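Local coordinates for protein putative methylthioribose-1-phosphate isomerase (Pyrococcus horikoshii OT3, PDB 6A34) that catalyses the isomerisation of 5-methylthioribose 1-phosphate to 5-methylthioribulose 1-phosphate in the methionine salvage pathway, at residues A[23-31]-A[47-57]. Residues are numbered along the deposited sequence; the frame is centred on the assembly and turned at random.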
# COMPACT_ATOMS: atom_id res chain seq x y z
N SER A 23 33.17 20.08 11.27
CA SER A 23 32.45 19.51 10.16
C SER A 23 31.13 18.87 10.64
O SER A 23 31.08 18.17 11.68
CB SER A 23 33.33 18.52 9.45
OG SER A 23 34.37 19.21 8.78
N VAL A 24 30.07 19.12 9.87
CA VAL A 24 28.79 18.47 10.08
C VAL A 24 28.75 17.19 9.24
O VAL A 24 28.98 17.22 8.04
CB VAL A 24 27.60 19.39 9.74
CG1 VAL A 24 26.27 18.70 9.97
CG2 VAL A 24 27.66 20.69 10.53
N TYR A 25 28.50 16.06 9.90
CA TYR A 25 28.43 14.75 9.22
C TYR A 25 26.98 14.24 9.23
O TYR A 25 26.40 14.19 10.28
CB TYR A 25 29.32 13.72 9.91
CG TYR A 25 30.81 14.01 9.91
CD1 TYR A 25 31.36 14.97 10.75
CD2 TYR A 25 31.68 13.28 9.12
CE1 TYR A 25 32.73 15.21 10.78
CE2 TYR A 25 33.05 13.51 9.14
CZ TYR A 25 33.59 14.48 9.98
OH TYR A 25 34.94 14.72 10.01
N MET A 26 26.46 13.82 8.07
CA MET A 26 25.07 13.35 7.91
C MET A 26 25.05 12.03 7.13
O MET A 26 25.65 11.91 6.04
CB MET A 26 24.21 14.34 7.13
CG MET A 26 24.21 15.74 7.67
SD MET A 26 23.09 16.75 6.71
CE MET A 26 23.43 18.40 7.34
N ILE A 27 24.33 11.05 7.68
CA ILE A 27 23.96 9.92 6.87
C ILE A 27 23.22 10.47 5.65
O ILE A 27 22.43 11.38 5.79
CB ILE A 27 23.10 8.93 7.66
CG1 ILE A 27 23.91 8.28 8.78
CG2 ILE A 27 22.49 7.88 6.72
CD1 ILE A 27 23.07 7.47 9.73
N ASN A 28 23.56 9.96 4.45
CA ASN A 28 22.92 10.41 3.23
C ASN A 28 21.67 9.56 2.99
O ASN A 28 21.76 8.46 2.41
CB ASN A 28 23.82 10.35 2.00
CG ASN A 28 23.24 11.14 0.85
OD1 ASN A 28 22.02 11.17 0.67
ND2 ASN A 28 24.09 11.86 0.14
N GLN A 29 20.53 10.10 3.40
CA GLN A 29 19.26 9.38 3.38
C GLN A 29 18.69 9.36 1.96
O GLN A 29 17.73 8.63 1.72
CB GLN A 29 18.30 9.97 4.41
CG GLN A 29 18.82 9.89 5.86
CD GLN A 29 17.75 10.08 6.91
OE1 GLN A 29 16.65 9.53 6.79
NE2 GLN A 29 18.05 10.85 7.95
N ARG A 30 19.27 10.14 1.02
CA ARG A 30 18.89 10.07 -0.40
C ARG A 30 19.48 8.84 -1.09
O ARG A 30 18.95 8.40 -2.07
CB ARG A 30 19.34 11.30 -1.19
CG ARG A 30 18.53 12.54 -0.90
CD ARG A 30 19.42 13.77 -1.07
NE ARG A 30 20.19 13.75 -2.31
CZ ARG A 30 19.71 14.12 -3.49
NH1 ARG A 30 18.48 14.60 -3.60
NH2 ARG A 30 20.47 14.01 -4.57
N LEU A 31 20.60 8.31 -0.59
CA LEU A 31 21.27 7.19 -1.25
C LEU A 31 20.72 5.85 -0.74
O LEU A 31 20.90 4.83 -1.38
CB LEU A 31 22.79 7.31 -1.04
CG LEU A 31 23.43 8.55 -1.67
CD1 LEU A 31 24.93 8.62 -1.40
CD2 LEU A 31 23.15 8.62 -3.17
N VAL A 47 25.51 22.72 4.41
CA VAL A 47 24.57 22.19 5.41
C VAL A 47 23.14 22.61 5.02
O VAL A 47 22.21 21.82 5.09
CB VAL A 47 24.92 22.71 6.83
CG1 VAL A 47 23.84 22.43 7.86
CG2 VAL A 47 26.25 22.18 7.33
N ALA A 48 22.99 23.87 4.62
CA ALA A 48 21.68 24.40 4.23
C ALA A 48 21.15 23.59 3.04
O ALA A 48 20.02 23.12 3.06
CB ALA A 48 21.78 25.89 3.93
N GLU A 49 21.99 23.42 2.03
CA GLU A 49 21.64 22.69 0.83
C GLU A 49 21.21 21.25 1.21
O GLU A 49 20.23 20.73 0.67
CB GLU A 49 22.81 22.75 -0.16
CG GLU A 49 22.53 22.14 -1.53
CD GLU A 49 21.30 22.67 -2.26
OE1 GLU A 49 20.95 23.87 -2.08
OE2 GLU A 49 20.69 21.86 -3.02
N ALA A 50 21.91 20.63 2.16
CA ALA A 50 21.66 19.24 2.61
C ALA A 50 20.32 19.14 3.36
O ALA A 50 19.68 18.10 3.33
CB ALA A 50 22.81 18.74 3.44
N ILE A 51 19.87 20.23 3.98
CA ILE A 51 18.53 20.25 4.54
C ILE A 51 17.49 20.35 3.40
O ILE A 51 16.53 19.60 3.41
CB ILE A 51 18.37 21.39 5.56
CG1 ILE A 51 19.12 21.08 6.86
CG2 ILE A 51 16.90 21.69 5.82
CD1 ILE A 51 19.61 22.30 7.57
N LYS A 52 17.69 21.28 2.46
CA LYS A 52 16.78 21.48 1.31
C LYS A 52 16.68 20.22 0.44
O LYS A 52 15.60 19.88 -0.02
CB LYS A 52 17.25 22.63 0.41
CG LYS A 52 16.75 24.03 0.74
CD LYS A 52 16.70 24.97 -0.48
CE LYS A 52 17.82 24.76 -1.47
NZ LYS A 52 17.95 25.88 -2.43
N ASN A 53 17.85 19.62 0.17
CA ASN A 53 18.12 18.32 -0.48
C ASN A 53 17.39 17.12 0.14
O ASN A 53 17.32 16.08 -0.50
CB ASN A 53 19.59 17.91 -0.27
CG ASN A 53 20.39 17.96 -1.55
OD1 ASN A 53 19.81 17.86 -2.62
ND2 ASN A 53 21.70 18.11 -1.44
N MET A 54 17.04 17.21 1.43
CA MET A 54 16.60 16.06 2.26
C MET A 54 17.66 14.94 2.29
O MET A 54 17.35 13.73 2.39
CB MET A 54 15.23 15.57 1.77
CG MET A 54 14.20 16.70 1.84
SD MET A 54 12.50 16.26 1.40
CE MET A 54 11.78 17.89 1.22
N THR A 55 18.94 15.35 2.29
CA THR A 55 20.09 14.49 2.63
C THR A 55 19.93 14.03 4.09
O THR A 55 20.19 12.88 4.46
CB THR A 55 21.41 15.23 2.37
OG1 THR A 55 21.56 15.46 0.97
CG2 THR A 55 22.62 14.48 2.88
N VAL A 56 19.49 14.97 4.92
CA VAL A 56 18.99 14.69 6.23
C VAL A 56 17.47 14.87 6.20
O VAL A 56 16.96 15.72 5.47
CB VAL A 56 19.63 15.61 7.30
CG1 VAL A 56 19.52 17.10 6.95
CG2 VAL A 56 19.02 15.37 8.66
N ARG A 57 16.78 14.05 6.99
CA ARG A 57 15.34 14.17 7.22
C ARG A 57 15.04 13.72 8.65
O ARG A 57 15.96 13.30 9.36
CB ARG A 57 14.55 13.34 6.22
CG ARG A 57 14.97 11.88 6.16
CD ARG A 57 13.78 10.97 5.89
NE ARG A 57 12.94 10.77 7.07
CZ ARG A 57 13.09 9.78 7.94
NH1 ARG A 57 14.27 9.19 8.05
NH2 ARG A 57 12.06 9.38 8.67
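Gln29 OE1 accepts a hydrogen bond from Arg57 NH1 at 2.7 Å; the nitrogen lies in the carbonyl plane on a lone pair, and OE1 sits in the guanidinium plane, so the amide meets the edge of that group. The two planes are nearly perpendicular, 85° apart. Arg57 reaches this position by folding: its CG stands between the backbone N and carbonyl carbon (chi1 54°), which sets CG against the amide, 3.0 Å from Gln29 OE1, and the bends at chi2 and chi3 bring NH1 round to the same oxygen. Both groups have second partners, Leu172 O for Gln29 NE2 and Asn168 OD1 for Arg57 NH2, which should limit rotation of the amide and the guanidinium. Arg57 is a predicted substrate-binding residue, and the bond is consistent with Gln29 acting as a second-shell residue that orients it. The backbone of Gln29 also bonds: its N donates to Thr55 O, 3.0 Å away and almost straight at 169°.

A Schellman motif follows helix 44-52, with Met54 at positive phi; the turn brings Thr55 beside Asn28, just after the end of strand 23-27, the middle strand of a three-stranded antiparallel sheet. The Met26 side chain, extended beyond CG, projects from the strand toward the helix. Its SD rests 3.6 Å from Val56 CG1 and also meets Ala50 CB, while CE reaches Val47 CG1. Further along, Val24 CG2 touches Val47 CG2 at 3.8 Å, and Phe41 of the adjoining strand packs on both Met26 and Ala50. At the exposed margin, Asn53 OD1 lies 3.6 Å above one face of the Arg30 guanidinium, offset toward its rim, with amide and guanidinium stacked at a shallow tilt; Arg30 CD approaches Thr55 OG1 at 3.4 Å.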